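Local coordinates for eukaryotic translation initiation factor 2D (Homo sapiens, PDB 5W2F), which delivers tRNA to the P-site of the eukaryotic ribosome without GTP during translation initiation, the chain here being its C-terminal part, at residues C8-A11 with S12-L15; A144-Q147 with Q148-A152; G179-L183 with E184-L188. All coordinates share one frame; numbering follows the deposited sequence. Where two conformers were deposited one is given.

Interaction 1: residues C8-A11 with S12-L15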
ATOM      1  N   CYS A   8      -0.319  -2.647  -9.297  1.00 21.09           N
ATOM      2  CA  CYS A   8       0.698  -2.340 -10.289  1.00 21.60           C
ATOM      3  C   CYS A   8       0.967  -3.574 -11.137  1.00 22.29           C
ATOM      4  O   CYS A   8       1.163  -4.667 -10.619  1.00 23.31           O
ATOM      5  CB  CYS A   8       1.969  -1.850  -9.609  1.00 22.82           C
ATOM      6  SG  CYS A   8       3.257  -1.294 -10.744  1.00 29.28           S
ATOM      7  N   VAL A   9       0.981  -3.382 -12.448  1.00 21.84           N
ATOM      8  CA  VAL A   9       1.166  -4.476 -13.399  1.00 23.10           C
ATOM      9  C   VAL A   9       2.628  -4.947 -13.407  1.00 23.73           C
ATOM     10  O   VAL A   9       3.508  -4.189 -13.814  1.00 27.41           O
ATOM     11  CB  VAL A   9       0.752  -4.056 -14.824  1.00 23.27           C
ATOM     12  CG1 VAL A   9       1.004  -5.197 -15.812  1.00 24.22           C
ATOM     13  CG2 VAL A   9      -0.710  -3.594 -14.860  1.00 24.53           C
ATOM     14  N   PRO A  10       2.883  -6.198 -12.976  1.00 23.90           N
ATOM     15  CA  PRO A  10       4.247  -6.707 -13.025  1.00 26.17           C
ATOM     16  C   PRO A  10       4.584  -7.253 -14.399  1.00 26.91           C
ATOM     17  O   PRO A  10       3.682  -7.529 -15.193  1.00 26.49           O
ATOM     18  CB  PRO A  10       4.236  -7.829 -12.001  1.00 27.87           C
ATOM     19  CG  PRO A  10       2.860  -8.373 -12.076  1.00 26.04           C
ATOM     20  CD  PRO A  10       1.962  -7.206 -12.414  1.00 24.05           C
ATOM     21  N   ALA A  11       5.873  -7.457 -14.651  1.00 28.07           N
ATOM     22  CA  ALA A  11       6.321  -7.968 -15.934  1.00 28.63           C
ATOM     23  C   ALA A  11       5.606  -9.254 -16.327  1.00 29.51           C
ATOM     24  O   ALA A  11       5.242  -9.441 -17.496  1.00 31.26           O
ATOM     25  CB  ALA A  11       7.829  -8.197 -15.904  1.00 30.65           C
ATOM     26  N   SER A  12       5.374 -10.122 -15.342  1.00 28.68           N
ATOM     27  CA  SER A  12       4.745 -11.425 -15.590  1.00 29.89           C
ATOM     28  C   SER A  12       3.331 -11.347 -16.157  1.00 27.87           C
ATOM     29  O   SER A  12       2.845 -12.330 -16.714  1.00 33.72           O
ATOM     30  CB  SER A  12       4.718 -12.252 -14.305  1.00 31.79           C
ATOM     31  OG  SER A  12       3.929 -11.615 -13.326  1.00 32.08           O
ATOM     32  N   MET A  13       2.657 -10.214 -15.976  1.00 24.86           N
ATOM     33  CA  MET A  13       1.268 -10.051 -16.445  1.00 25.26           C
ATOM     34  C   MET A  13       1.109  -9.120 -17.646  1.00 26.95           C
ATOM     35  O   MET A  13      -0.010  -8.765 -18.008  1.00 27.47           O
ATOM     36  CB  MET A  13       0.410  -9.554 -15.287  1.00 24.91           C
ATOM     37  CG  MET A  13       0.466 -10.503 -14.104  1.00 27.57           C
ATOM     38  SD  MET A  13      -0.480  -9.972 -12.684  1.00 28.76           S
ATOM     39  CE  MET A  13      -2.091 -10.596 -13.086  1.00 29.21           C
ATOM     40  N   THR A  14       2.204  -8.761 -18.303  1.00 27.52           N
ATOM     41  CA  THR A  14       2.120  -7.793 -19.397  1.00 30.93           C
ATOM     42  C   THR A  14       1.241  -8.257 -20.558  1.00 31.34           C
ATOM     43  O   THR A  14       0.489  -7.459 -21.109  1.00 31.44           O
ATOM     44  CB  THR A  14       3.517  -7.376 -19.900  1.00 36.30           C
ATOM     45  OG1 THR A  14       4.305  -8.530 -20.175  1.00 44.86           O
ATOM     46  CG2 THR A  14       4.207  -6.570 -18.845  1.00 35.67           C
ATOM     47  N   LEU A  15       1.291  -9.546 -20.897  1.00 30.87           N
ATOM     48  CA  LEU A  15       0.469 -10.053 -22.006  1.00 30.99           C
ATOM     49  C   LEU A  15      -1.028  -9.979 -21.708  1.00 29.78           C
ATOM     50  O   LEU A  15      -1.826  -9.747 -22.619  1.00 33.27           O
ATOM     51  CB  LEU A  15       0.876 -11.474 -22.415  1.00 32.14           C
ATOM     52  CG  LEU A  15       2.309 -11.631 -22.935  1.00 34.29           C
ATOM     53  CD1 LEU A  15       2.630 -13.089 -23.258  1.00 35.91           C
ATOM     54  CD2 LEU A  15       2.527 -10.740 -24.150  1.00 38.45           C
TER
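From P10 to T14 the backbone winds through two successive i to i+3 hydrogen bonds, M13 N to P10 O (3.0 Å) and T14 N to A11 O (3.2 Å). The T14 side chain adds a second grip on the same acceptor. Its hydroxyl is folded back between the backbone N and the carbonyl carbon (chi1 51°), which brings OG1 to 3.0 Å from A11 O, in the carbonyl plane. A11 O is thus held by a hydroxyl and an amide of one residue. Beside this polar turn, the M13 chain comes to the CG-CD edge of the P10 ring: SD lies 3.7 Å from CD and 3.8 Å from CG of the proline, the two side chains crossing at a slant. S12 OG comes to the same ring at CG, 3.6 Å away. V9 adds a looser touch, CG1 to M13 CB at 4.4 Å, while its own side chain packs on S26 and L28; M13 also rests on C64 of helix 59-65. M13 occupies the N-cap position, and the whole is a tight 3-10 lead-in joining strand 4-8 to the short helix 14-17 of the SWIB/MDM2 domain.

Interaction 2: residues A144-Q147 with Q148-A152. With FMT (formic acid), chain C.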
ATOM      1  N   ALA A 144      11.681  18.893  12.007  1.00 24.01           N
ATOM      2  CA  ALA A 144      11.765  20.346  12.188  1.00 26.02           C
ATOM      3  C   ALA A 144      10.449  20.933  12.710  1.00 26.49           C
ATOM      4  O   ALA A 144      10.435  21.736  13.644  1.00 28.63           O
ATOM      5  CB  ALA A 144      12.216  21.047  10.909  1.00 26.42           C
ATOM      6  N   ILE A 145       9.343  20.503  12.130  1.00 25.81           N
ATOM      7  CA  ILE A 145       8.029  20.938  12.576  1.00 26.91           C
ATOM      8  C   ILE A 145       7.804  20.562  14.052  1.00 25.84           C
ATOM      9  O   ILE A 145       7.352  21.387  14.857  1.00 28.89           O
ATOM     10  CB  ILE A 145       6.917  20.321  11.700  1.00 26.73           C
ATOM     11  CG1 ILE A 145       6.948  20.902  10.279  1.00 27.67           C
ATOM     12  CG2 ILE A 145       5.552  20.528  12.343  1.00 28.23           C
ATOM     13  CD1 ILE A 145       6.167  20.078   9.279  1.00 30.10           C
ATOM     14  N   LEU A 146       8.112  19.314  14.393  1.00 25.27           N
ATOM     15  CA  LEU A 146       7.907  18.850  15.754  1.00 24.30           C
ATOM     16  C   LEU A 146       8.862  19.485  16.763  1.00 26.08           C
ATOM     17  O   LEU A 146       8.477  19.699  17.911  1.00 27.60           O
ATOM     18  CB  LEU A 146       8.002  17.327  15.844  1.00 22.51           C
ATOM     19  CG  LEU A 146       6.865  16.589  15.141  1.00 22.95           C
ATOM     20  CD1 LEU A 146       7.145  15.098  15.184  1.00 22.30           C
ATOM     21  CD2 LEU A 146       5.540  16.872  15.831  1.00 24.63           C
ATOM     22  N   GLN A 147      10.093  19.799  16.360  1.00 25.26           N
ATOM     23  CA  GLN A 147      11.014  20.463  17.288  1.00 27.15           C
ATOM     24  C   GLN A 147      10.409  21.798  17.773  1.00 29.39           C
ATOM     25  O   GLN A 147      10.480  22.122  18.969  1.00 31.31           O
ATOM     26  CB  GLN A 147      12.398  20.639  16.651  1.00 28.77           C
ATOM     27  CG  GLN A 147      13.497  21.138  17.601  1.00 31.02           C
ATOM     28  CD  GLN A 147      14.913  20.834  17.091  1.00 34.78           C
ATOM     29  OE1 GLN A 147      15.407  19.695  17.144  1.00 34.91           O
ATOM     30  NE2 GLN A 147      15.566  21.848  16.612  1.00 39.59           N
ATOM     31  N   GLN A 148       9.782  22.536  16.855  1.00 29.83           N
ATOM     32  CA  GLN A 148       9.073  23.776  17.191  1.00 34.66           C
ATOM     33  C   GLN A 148       7.785  23.523  17.970  1.00 33.14           C
ATOM     34  O   GLN A 148       7.577  24.142  19.008  1.00 36.83           O
ATOM     35  CB  GLN A 148       8.749  24.567  15.918  1.00 37.00           C
ATOM     36  CG  GLN A 148       8.096  25.933  16.141  1.00 44.37           C
ATOM     37  CD  GLN A 148       9.020  26.936  16.815  1.00 52.62           C
ATOM     38  OE1 GLN A 148       8.695  27.489  17.872  1.00 65.11           O
ATOM     39  NE2 GLN A 148      10.179  27.174  16.209  1.00 60.45           N
ATOM     40  N   ARG A 149       6.941  22.608  17.477  1.00 32.20           N
ATOM     41  CA  ARG A 149       5.624  22.335  18.082  1.00 31.23           C
ATOM     42  C   ARG A 149       5.772  21.790  19.496  1.00 32.00           C
ATOM     43  O   ARG A 149       5.038  22.200  20.404  1.00 36.37           O
ATOM     44  CB  ARG A 149       4.820  21.338  17.235  1.00 32.22           C
ATOM     45  CG  ARG A 149       3.353  21.136  17.633  1.00 35.78           C
ATOM     46  CD  ARG A 149       2.495  22.327  17.220  1.00 41.48           C
ATOM     47  NE  ARG A 149       1.061  22.092  17.411  1.00 40.13           N
ATOM     48  CZ  ARG A 149       0.092  22.866  16.920  1.00 42.57           C
ATOM     49  NH1 ARG A 149      -1.176  22.552  17.156  1.00 43.35           N
ATOM     50  NH2 ARG A 149       0.366  23.957  16.189  1.00 44.57           N
ATOM     51  N   CYS A 150       6.721  20.868  19.670  1.00 30.31           N
ATOM     52  CA  CYS A 150       6.920  20.192  20.946  1.00 28.77           C
ATOM     53  C   CYS A 150       7.828  20.938  21.920  1.00 31.03           C
ATOM     54  O   CYS A 150       7.836  20.611  23.105  1.00 33.06           O
ATOM     55  CB  CYS A 150       7.510  18.810  20.720  1.00 26.97           C
ATOM     56  SG  CYS A 150       6.549  17.741  19.630  1.00 26.66           S
ATOM     57  N   GLN A 151       8.612  21.893  21.423  1.00 32.73           N
ATOM     58  CA  GLN A 151       9.668  22.551  22.215  1.00 33.56           C
ATOM     59  C   GLN A 151      10.596  21.506  22.837  1.00 31.70           C
ATOM     60  O   GLN A 151      10.875  21.510  24.041  1.00 35.76           O
ATOM     61  CB  GLN A 151       9.067  23.505  23.265  1.00 38.65           C
ATOM     62  CG  GLN A 151       8.270  24.651  22.648  1.00 46.23           C
ATOM     63  CD  GLN A 151       9.114  25.587  21.792  1.00 56.63           C
ATOM     64  OE1 GLN A 151      10.272  25.865  22.109  1.00 62.85           O
ATOM     65  NE2 GLN A 151       8.531  26.086  20.700  1.00 62.53           N
ATOM     66  N   ALA A 152      11.033  20.587  21.979  1.00 29.92           N
ATOM     67  CA  ALA A 152      11.851  19.463  22.383  1.00 29.02           C
ATOM     68  C   ALA A 152      12.725  19.046  21.214  1.00 28.68           C
ATOM     69  O   ALA A 152      12.324  19.142  20.051  1.00 31.48           O
ATOM     70  CB  ALA A 152      10.971  18.299  22.803  1.00 28.72           C
TER
HETATM   71  C   FMT C 602      -1.065  19.688  19.371  1.00 36.69           C
HETATM   72  O1  FMT C 602      -1.974  20.394  18.949  1.00 44.65           O
HETATM   73  O2  FMT C 602       0.148  19.886  18.871  1.00 33.44           O
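A Schellman motif ends helix 139-150 of the SUI1 domain, where Q147 and A152 meet: Q151 takes a positive phi (53°), the A152 N to Q147 O bond is weak (3.4 Å), and the Q151 N to Q148 O bond inside it is weak too (3.5 Å). The returning backbone also sets A152 O 3.3 Å from Q147 CA, a CA-H...O contact. In the last regular turns, R149 N binds I145 O at 2.9 Å and C150 N binds L146 O at 2.7 Å. The C150 thiol lies alongside L146, SG 4.0 Å from CD2, on the side of the helix that L146 turns to L178 and I170. R149 reaches out to helix 175-185, touching H177. With CG anti to the backbone N and a bend at chi2 (74°), its guanidinium meets a bound formic acid, probably from the crystallisation liquor, edge-on and with two nearly straight bonds: NE to O2 at 2.8 Å and NH1 to O1 at 2.9 Å. H177 ND1 is also hydrogen-bonded to the formic acid, and W180 makes a cation-pi contact with R149. Q147 OE1 accepts from T154 N, past the turn. Such a Schellman ending turns the chain out of the helix and on toward strand 154-158 of the SUI1 fold.

Interaction 3: residues G179-L183 with E184-L188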
ATOM      1  N   GLY A 179      -0.559  13.235  16.873  1.00 19.91           N
ATOM      2  CA  GLY A 179      -1.973  13.209  16.524  1.00 20.59           C
ATOM      3  C   GLY A 179      -2.381  14.458  15.771  1.00 19.73           C
ATOM      4  O   GLY A 179      -3.004  14.379  14.705  1.00 20.87           O
ATOM      5  N   TRP A 180      -1.983  15.621  16.284  1.00 21.06           N
ATOM      6  CA  TRP A 180      -2.253  16.865  15.576  1.00 21.59           C
ATOM      7  C   TRP A 180      -1.655  16.845  14.167  1.00 21.96           C
ATOM      8  O   TRP A 180      -2.333  17.117  13.175  1.00 22.04           O
ATOM      9  CB  TRP A 180      -1.716  18.052  16.375  1.00 23.85           C
ATOM     10  CG  TRP A 180      -1.566  19.283  15.551  1.00 26.42           C
ATOM     11  CD1 TRP A 180      -2.563  20.107  15.130  1.00 29.99           C
ATOM     12  CD2 TRP A 180      -0.351  19.784  14.959  1.00 26.47           C
ATOM     13  NE1 TRP A 180      -2.050  21.108  14.342  1.00 31.73           N
ATOM     14  CE2 TRP A 180      -0.694  20.939  14.229  1.00 30.97           C
ATOM     15  CE3 TRP A 180       0.988  19.389  15.010  1.00 28.50           C
ATOM     16  CZ2 TRP A 180       0.256  21.696  13.540  1.00 33.10           C
ATOM     17  CZ3 TRP A 180       1.936  20.131  14.296  1.00 29.49           C
ATOM     18  CH2 TRP A 180       1.559  21.274  13.581  1.00 30.41           C
ATOM     19  N   LEU A 181      -0.372  16.554  14.092  1.00 20.83           N
ATOM     20  CA  LEU A 181       0.340  16.669  12.832  1.00 20.01           C
ATOM     21  C   LEU A 181      -0.238  15.727  11.790  1.00 19.76           C
ATOM     22  O   LEU A 181      -0.514  16.131  10.653  1.00 20.85           O
ATOM     23  CB  LEU A 181       1.836  16.397  13.030  1.00 21.19           C
ATOM     24  CG  LEU A 181       2.719  16.568  11.777  1.00 22.45           C
ATOM     25  CD1 LEU A 181       2.617  17.989  11.237  1.00 25.35           C
ATOM     26  CD2 LEU A 181       4.178  16.203  12.018  1.00 26.40           C
ATOM     27  N   LEU A 182      -0.418  14.467  12.164  1.00 18.34           N
ATOM     28  CA  LEU A 182      -0.816  13.452  11.209  1.00 18.55           C
ATOM     29  C   LEU A 182      -2.304  13.484  10.883  1.00 19.48           C
ATOM     30  O   LEU A 182      -2.669  13.333   9.724  1.00 19.99           O
ATOM     31  CB  LEU A 182      -0.411  12.064  11.704  1.00 19.17           C
ATOM     32  CG  LEU A 182       1.075  11.877  11.938  1.00 19.44           C
ATOM     33  CD1 LEU A 182       1.361  10.487  12.503  1.00 20.61           C
ATOM     34  CD2 LEU A 182       1.934  12.129  10.699  1.00 20.89           C
ATOM     35  N   LEU A 183      -3.157  13.647  11.894  1.00 19.99           N
ATOM     36  CA  LEU A 183      -4.606  13.613  11.669  1.00 20.57           C
ATOM     37  C   LEU A 183      -5.164  14.947  11.236  1.00 21.60           C
ATOM     38  O   LEU A 183      -6.067  14.994  10.426  1.00 23.85           O
ATOM     39  CB  LEU A 183      -5.352  13.183  12.938  1.00 20.54           C
ATOM     40  CG  LEU A 183      -4.982  11.811  13.504  1.00 20.86           C
ATOM     41  CD1 LEU A 183      -5.755  11.568  14.792  1.00 22.34           C
ATOM     42  CD2 LEU A 183      -5.305  10.711  12.515  1.00 22.57           C
ATOM     43  N   GLU A 184      -4.666  16.036  11.808  1.00 22.73           N
ATOM     44  CA  GLU A 184      -5.241  17.350  11.534  1.00 25.33           C
ATOM     45  C   GLU A 184      -4.506  18.027  10.386  1.00 25.29           C
ATOM     46  O   GLU A 184      -5.123  18.395   9.384  1.00 27.83           O
ATOM     47  CB  GLU A 184      -5.258  18.211  12.788  1.00 26.84           C
ATOM     48  CG  GLU A 184      -6.134  17.684  13.905  1.00 33.34           C
ATOM     49  CD  GLU A 184      -6.115  18.604  15.134  1.00 43.18           C
ATOM     50  OE1 GLU A 184      -6.226  19.846  14.977  1.00 48.06           O
ATOM     51  OE2 GLU A 184      -5.967  18.089  16.268  1.00 51.91           O
ATOM     52  N   GLU A 185      -3.190  18.151  10.490  1.00 22.83           N
ATOM     53  CA  GLU A 185      -2.443  18.846   9.443  1.00 24.14           C
ATOM     54  C   GLU A 185      -2.341  18.068   8.141  1.00 22.27           C
ATOM     55  O   GLU A 185      -2.584  18.636   7.076  1.00 25.79           O
ATOM     56  CB  GLU A 185      -1.060  19.201   9.935  1.00 25.61           C
ATOM     57  CG  GLU A 185      -1.099  20.238  11.011  1.00 31.48           C
ATOM     58  CD  GLU A 185      -1.781  21.522  10.540  1.00 39.27           C
ATOM     59  OE1 GLU A 185      -1.370  22.071   9.501  1.00 42.32           O
ATOM     60  OE2 GLU A 185      -2.760  21.945  11.186  1.00 47.63           O
ATOM     61  N   TYR A 186      -2.037  16.773   8.217  1.00 20.39           N
ATOM     62  CA  TYR A 186      -1.913  15.964   7.000  1.00 21.18           C
ATOM     63  C   TYR A 186      -3.154  15.147   6.661  1.00 20.32           C
ATOM     64  O   TYR A 186      -3.175  14.510   5.619  1.00 21.05           O
ATOM     65  CB  TYR A 186      -0.649  15.092   7.051  1.00 20.79           C
ATOM     66  CG  TYR A 186       0.609  15.918   7.057  1.00 22.17           C
ATOM     67  CD1 TYR A 186       0.885  16.788   6.001  1.00 25.66           C
ATOM     68  CD2 TYR A 186       1.536  15.834   8.085  1.00 25.21           C
ATOM     69  CE1 TYR A 186       2.037  17.572   5.996  1.00 28.15           C
ATOM     70  CE2 TYR A 186       2.687  16.599   8.074  1.00 27.38           C
ATOM     71  CZ  TYR A 186       2.927  17.480   7.043  1.00 27.95           C
ATOM     72  OH  TYR A 186       4.077  18.245   7.052  1.00 32.75           O
ATOM     73  N   GLN A 187      -4.176  15.164   7.528  1.00 20.09           N
ATOM     74  CA  GLN A 187      -5.481  14.521   7.244  0.54 21.46           C
ATOM     75  C   GLN A 187      -5.357  13.039   6.899  1.00 20.95           C
ATOM     76  O   GLN A 187      -6.115  12.491   6.093  1.00 23.22           O
ATOM     77  CB  GLN A 187      -6.236  15.278   6.136  0.54 23.53           C
ATOM     78  CG  GLN A 187      -6.661  16.680   6.541  0.54 25.27           C
ATOM     79  CD  GLN A 187      -7.803  16.681   7.538  0.54 28.11           C
ATOM     80  OE1 GLN A 187      -8.815  16.020   7.334  0.54 33.77           O
ATOM     81  NE2 GLN A 187      -7.638  17.425   8.629  0.54 31.62           N
ATOM     82  N   LEU A 188      -4.401  12.376   7.537  1.00 19.57           N
ATOM     83  CA  LEU A 188      -4.169  10.972   7.293  1.00 20.03           C
ATOM     84  C   LEU A 188      -5.234  10.119   8.010  1.00 20.47           C
ATOM     85  O   LEU A 188      -5.760  10.537   9.046  1.00 21.60           O
ATOM     86  CB  LEU A 188      -2.764  10.569   7.724  1.00 20.68           C
ATOM     87  CG  LEU A 188      -1.614  11.179   6.928  1.00 22.01           C
ATOM     88  CD1 LEU A 188      -0.294  10.771   7.529  1.00 24.69           C
ATOM     89  CD2 LEU A 188      -1.650  10.764   5.470  1.00 22.20           C
TER
HETATM   90  O   HOH W   1      -7.449  12.571   9.710  1.00 29.14           O
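Helix 175-185 of the SUI1 domain widens into a pi-type turn where W180 and L181 meet E184, E185 and Y186. W180 O accepts both E185 N (3.0 Å) and E184 N (2.9 Å), which marks the wide turn. One residue on, Y186 N repeats the i to i+5 span by binding L181 O at 2.9 Å. Two glutamates flank the indole in different ways. The E185 chain, bent at chi2 (-58°), lays CG against the CE2-CZ2 side of the ring, 3.2 Å from CZ2, with its carboxylate inclined 31° to the ring. E184, extended beyond CG, brings OE1 to the ring edge near CD1, its carboxylate almost perpendicular to the indole. On the inner side, L181 and Y186 point the same way side by side, CD1 to CE2 at 3.5 Å, and both touch I145. L182 CD2 meets L188 CD1 at 4.1 Å, in a cluster with I113. The chain leaves through Q187, whose phi is positive; L188 N then reaches back to L182 O at 2.9 Å, and a water donates to both L183 O and L188 O. Together these make a widened, water-bridged C-terminal end to the helix, with L182 and L188 packed on strand 113-121 of the SUI1 sheet and L181 on helix 139-150.

Interaction 1 comes first along the chain, in the SWIB/MDM2 domain; interactions 2 and 3 follow in the SUI1 domain, on the opposite side of the chain's centre. The centre of interaction 1 lies about 44 Å from that of interaction 2 and about 36 Å from that of interaction 3, with no touch. Interactions 2 and 3 have centres only about 15 Å apart, and they end helices 139-150 and 175-185, which pack against each other. Between them, L146 CD2 lies 4.1 Å from L181 CD2. The two helix ends therefore belong to one packed layer, whereas interaction 1 belongs to a separate part of this elongated C-terminal piece of eIF2D.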